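Local coordinates for beta-porphyranase (Bacteroides plebeius, PDB 4AWD), which hydrolyses the sulfated red-algal polysaccharide porphyran, cutting the (1->4) linkages between beta-D-galactose and alpha-L-galactose-6-sulfate, at residues A[179-187]-A[197-205]. Sequence-based numbering, arbitrary orientation.
Sequences IIETMGIIR and KTWNMQMNS
The strand end 180-182 meets N204 through one backbone hydrogen bond, E181 N to N204 O (3.1 Å), while I180 CA offers a CA-H...O contact to the same carbonyl oxygen. In the other direction the N204 side chain answers: ND2 donates to E181 O at 2.9 Å, nearly straight at 166°. That amide also gives a hydrogen to W199 O (2.9 Å), this one directed at a carbonyl lone pair. Both acceptors lie close to the amide plane, so the two bonds together fix the rotation of the group, and a single NH2 ties the strand end 180-182 to the 3-10 turn at 199-200, an example of a side-chain amide joining segments that share a single backbone hydrogen bond. At the far end, S205 OG donates to I179 O from above the carbonyl plane.

This is the exit of the catalytic strand of a GH16 beta-jelly roll, a strand that carries both the probable nucleophile E176 and the probable proton donor E181. W199 packs against the base of that acid. With CG turned anti to its backbone N (chi1 -152°), the indole reaches across to 181-183, its six-membered ring bringing CH2 to 3.6 Å from E181 CB and CZ3 to 3.4 Å from T182 C. N204 ND2 lies over one indole face, near the rim, and W195 and W291 meet the ring edge-to-face. E181 itself extends beyond CG to its carboxylate, where OE1 is hydrogen-bonded to Y289 OH, close to E287.

Farther along, the M183 side chain crosses that of W199 at about a right angle, with CG against CE3, and I186 sets CD1 against W199 CB (3.8 Å). T182 CG2 sits 3.5 Å from W199 O. A water bridges G184 O, to which it donates, and N200 ND2, from which it accepts.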
loop_
_atom_site.group_PDB
_atom_site.type_symbol
_atom_site.label_atom_id
_atom_site.label_comp_id
_atom_site.label_asym_id
_atom_site.label_seq_id
_atom_site.Cartn_x
_atom_site.Cartn_y
_atom_site.Cartn_z
ATOM N N ILE A 179 4.437 -1.679 -1.030
ATOM C CA ILE A 179 5.695 -1.174 -0.499
ATOM C C ILE A 179 5.865 -1.658 0.941
ATOM O O ILE A 179 6.938 -2.114 1.319
ATOM C CB ILE A 179 5.822 0.366 -0.651
ATOM C CG1 ILE A 179 5.906 0.720 -2.143
ATOM C CG2 ILE A 179 7.063 0.874 0.086
ATOM C CD1 ILE A 179 5.708 2.178 -2.500
ATOM N N ILE A 180 4.801 -1.582 1.734
ATOM C CA ILE A 180 4.798 -2.236 3.044
ATOM C C ILE A 180 3.420 -2.727 3.436
ATOM O O ILE A 180 2.423 -2.020 3.249
ATOM C CB ILE A 180 5.408 -1.332 4.181
ATOM C CG1 ILE A 180 5.511 -2.096 5.512
ATOM C CG2 ILE A 180 4.619 0.011 4.341
ATOM C CD1 ILE A 180 6.472 -3.308 5.480
ATOM N N GLU A 181 3.385 -3.951 3.960
ATOM C CA GLU A 181 2.275 -4.457 4.765
ATOM C C GLU A 181 2.845 -4.873 6.114
ATOM O O GLU A 181 3.865 -5.548 6.160
ATOM C CB GLU A 181 1.632 -5.682 4.107
ATOM C CG GLU A 181 1.047 -5.473 2.724
ATOM C CD GLU A 181 0.475 -6.750 2.147
ATOM O OE1 GLU A 181 -0.588 -7.202 2.635
ATOM O OE2 GLU A 181 1.087 -7.321 1.215
ATOM N N THR A 182 2.223 -4.440 7.212
ATOM C CA THR A 182 2.479 -5.022 8.544
ATOM C C THR A 182 1.186 -4.956 9.337
ATOM O O THR A 182 0.204 -4.367 8.859
ATOM C CB THR A 182 3.455 -4.230 9.389
ATOM O OG1 THR A 182 3.363 -2.853 9.017
ATOM C CG2 THR A 182 4.847 -4.730 9.254
ATOM N N MET A 183 1.189 -5.542 10.529
ATOM C CA MET A 183 0.215 -5.216 11.558
ATOM C C MET A 183 0.986 -5.147 12.872
ATOM O O MET A 183 2.047 -5.756 12.984
ATOM C CB MET A 183 -0.930 -6.239 11.621
ATOM C CG MET A 183 -0.527 -7.657 11.969
ATOM S SD MET A 183 -1.936 -8.790 12.064
ATOM C CE MET A 183 -2.479 -8.875 10.350
ATOM N N GLY A 184 0.470 -4.409 13.847
ATOM C CA GLY A 184 1.215 -4.187 15.066
ATOM C C GLY A 184 1.245 -5.359 16.027
ATOM O O GLY A 184 2.228 -5.535 16.765
ATOM N N ILE A 185 0.160 -6.133 16.055
ATOM C CA ILE A 185 0.051 -7.304 16.937
ATOM C C ILE A 185 -0.135 -8.581 16.116
ATOM O O ILE A 185 -0.910 -8.600 15.151
ATOM C CB ILE A 185 -1.153 -7.197 17.917
ATOM C CG1 ILE A 185 -1.041 -5.952 18.812
ATOM C CG2 ILE A 185 -1.288 -8.497 18.741
ATOM C CD1 ILE A 185 -2.342 -5.614 19.602
ATOM N N ILE A 186 0.561 -9.637 16.522
ATOM C CA ILE A 186 0.461 -10.939 15.877
ATOM C C ILE A 186 -0.246 -11.930 16.816
ATOM O O ILE A 186 0.230 -12.162 17.931
ATOM C CB ILE A 186 1.867 -11.480 15.515
ATOM C CG1 ILE A 186 2.627 -10.511 14.585
ATOM C CG2 ILE A 186 1.761 -12.866 14.895
ATOM C CD1 ILE A 186 1.927 -10.187 13.244
ATOM N N ARG A 187 -1.360 -12.518 16.372
ATOM C CA ARG A 187 -2.136 -13.432 17.225
ATOM C C ARG A 187 -2.306 -14.864 16.684
ATOM O O ARG A 187 -2.049 -15.832 17.401
ATOM C CB ARG A 187 -3.504 -12.832 17.564
ATOM C CG ARG A 187 -3.478 -11.779 18.656
ATOM C CD ARG A 187 -4.842 -11.152 18.797
ATOM N NE ARG A 187 -4.909 -10.121 19.826
ATOM C CZ ARG A 187 -5.854 -9.183 19.886
ATOM N NH1 ARG A 187 -6.814 -9.119 18.951
ATOM N NH2 ARG A 187 -5.832 -8.290 20.877
ATOM N N LYS A 197 4.810 -15.293 12.316
ATOM C CA LYS A 197 5.237 -15.094 13.710
ATOM C C LYS A 197 5.882 -13.737 13.977
ATOM O O LYS A 197 5.667 -13.133 15.032
ATOM C CB LYS A 197 6.205 -16.206 14.113
ATOM C CG LYS A 197 6.512 -16.306 15.598
ATOM C CD LYS A 197 7.433 -17.515 15.882
ATOM C CE LYS A 197 8.123 -17.390 17.241
ATOM N NZ LYS A 197 7.122 -17.130 18.309
ATOM N N THR A 198 6.681 -13.272 13.018
ATOM C CA THR A 198 7.452 -12.034 13.153
ATOM C C THR A 198 7.044 -11.015 12.082
ATOM O O THR A 198 7.841 -10.134 11.722
ATOM C CB THR A 198 8.933 -12.320 12.921
ATOM O OG1 THR A 198 9.068 -13.095 11.714
ATOM C CG2 THR A 198 9.541 -13.077 14.105
ATOM N N TRP A 199 5.824 -11.145 11.561
ATOM C CA TRP A 199 5.380 -10.341 10.428
ATOM C C TRP A 199 5.446 -8.826 10.690
ATOM O O TRP A 199 5.661 -8.053 9.764
ATOM C CB TRP A 199 3.970 -10.742 10.042
ATOM C CG TRP A 199 3.621 -10.523 8.611
ATOM C CD1 TRP A 199 4.169 -11.151 7.523
ATOM C CD2 TRP A 199 2.607 -9.653 8.105
ATOM N NE1 TRP A 199 3.558 -10.719 6.369
ATOM C CE2 TRP A 199 2.600 -9.794 6.697
ATOM C CE3 TRP A 199 1.700 -8.763 8.704
ATOM C CZ2 TRP A 199 1.724 -9.075 5.873
ATOM C CZ3 TRP A 199 0.819 -8.042 7.881
ATOM C CH2 TRP A 199 0.841 -8.208 6.482
ATOM N N ASN A 200 5.260 -8.428 11.952
ATOM C CA ASN A 200 5.447 -7.048 12.378
ATOM C C ASN A 200 6.905 -6.567 12.415
ATOM O O ASN A 200 7.157 -5.387 12.740
ATOM C CB ASN A 200 4.776 -6.804 13.738
ATOM C CG ASN A 200 5.516 -7.466 14.898
ATOM O OD1 ASN A 200 5.905 -8.636 14.823
ATOM N ND2 ASN A 200 5.696 -6.709 15.989
ATOM N N MET A 201 7.845 -7.468 12.089
ATOM C CA MET A 201 9.290 -7.164 12.073
ATOM C C MET A 201 9.975 -7.562 10.772
ATOM O O MET A 201 11.177 -7.855 10.765
ATOM C CB MET A 201 10.028 -7.851 13.233
ATOM C CG MET A 201 9.579 -7.394 14.597
ATOM S SD MET A 201 10.408 -8.227 15.954
ATOM C CE MET A 201 9.002 -8.365 17.043
ATOM N N GLN A 202 9.223 -7.587 9.681
ATOM C CA GLN A 202 9.777 -7.995 8.402
ATOM C C GLN A 202 9.349 -6.992 7.339
ATOM O O GLN A 202 8.251 -6.439 7.406
ATOM C CB GLN A 202 9.363 -9.444 8.020
ATOM C CG GLN A 202 9.701 -10.571 9.061
ATOM C CD GLN A 202 11.203 -10.932 9.161
ATOM O OE1 GLN A 202 12.001 -10.499 8.329
ATOM N NE2 GLN A 202 11.585 -11.733 10.184
ATOM N N MET A 203 10.229 -6.744 6.371
ATOM C CA MET A 203 9.923 -5.858 5.245
ATOM C C MET A 203 9.084 -6.667 4.276
ATOM O O MET A 203 9.598 -7.247 3.311
ATOM C CB MET A 203 11.223 -5.377 4.581
ATOM C CG MET A 203 11.090 -4.299 3.503
ATOM S SD MET A 203 10.523 -2.719 4.162
ATOM C CE MET A 203 10.247 -1.787 2.658
ATOM N N ASN A 204 7.788 -6.749 4.571
ATOM C CA ASN A 204 6.837 -7.403 3.676
ATOM C C ASN A 204 6.436 -6.494 2.509
ATOM O O ASN A 204 5.566 -5.636 2.637
ATOM C CB ASN A 204 5.606 -7.873 4.449
ATOM C CG ASN A 204 5.959 -8.484 5.776
ATOM O OD1 ASN A 204 6.616 -9.528 5.838
ATOM N ND2 ASN A 204 5.528 -7.836 6.856
ATOM N N SER A 205 7.096 -6.680 1.376
ATOM C CA SER A 205 6.792 -5.914 0.172
ATOM C C SER A 205 6.394 -6.951 -0.836
ATOM O O SER A 205 6.566 -8.143 -0.569
ATOM C CB SER A 205 8.021 -5.159 -0.315
ATOM O OG SER A 205 8.497 -4.302 0.701
HETATM O O HOH W 1 4.555 -4.064 16.531
#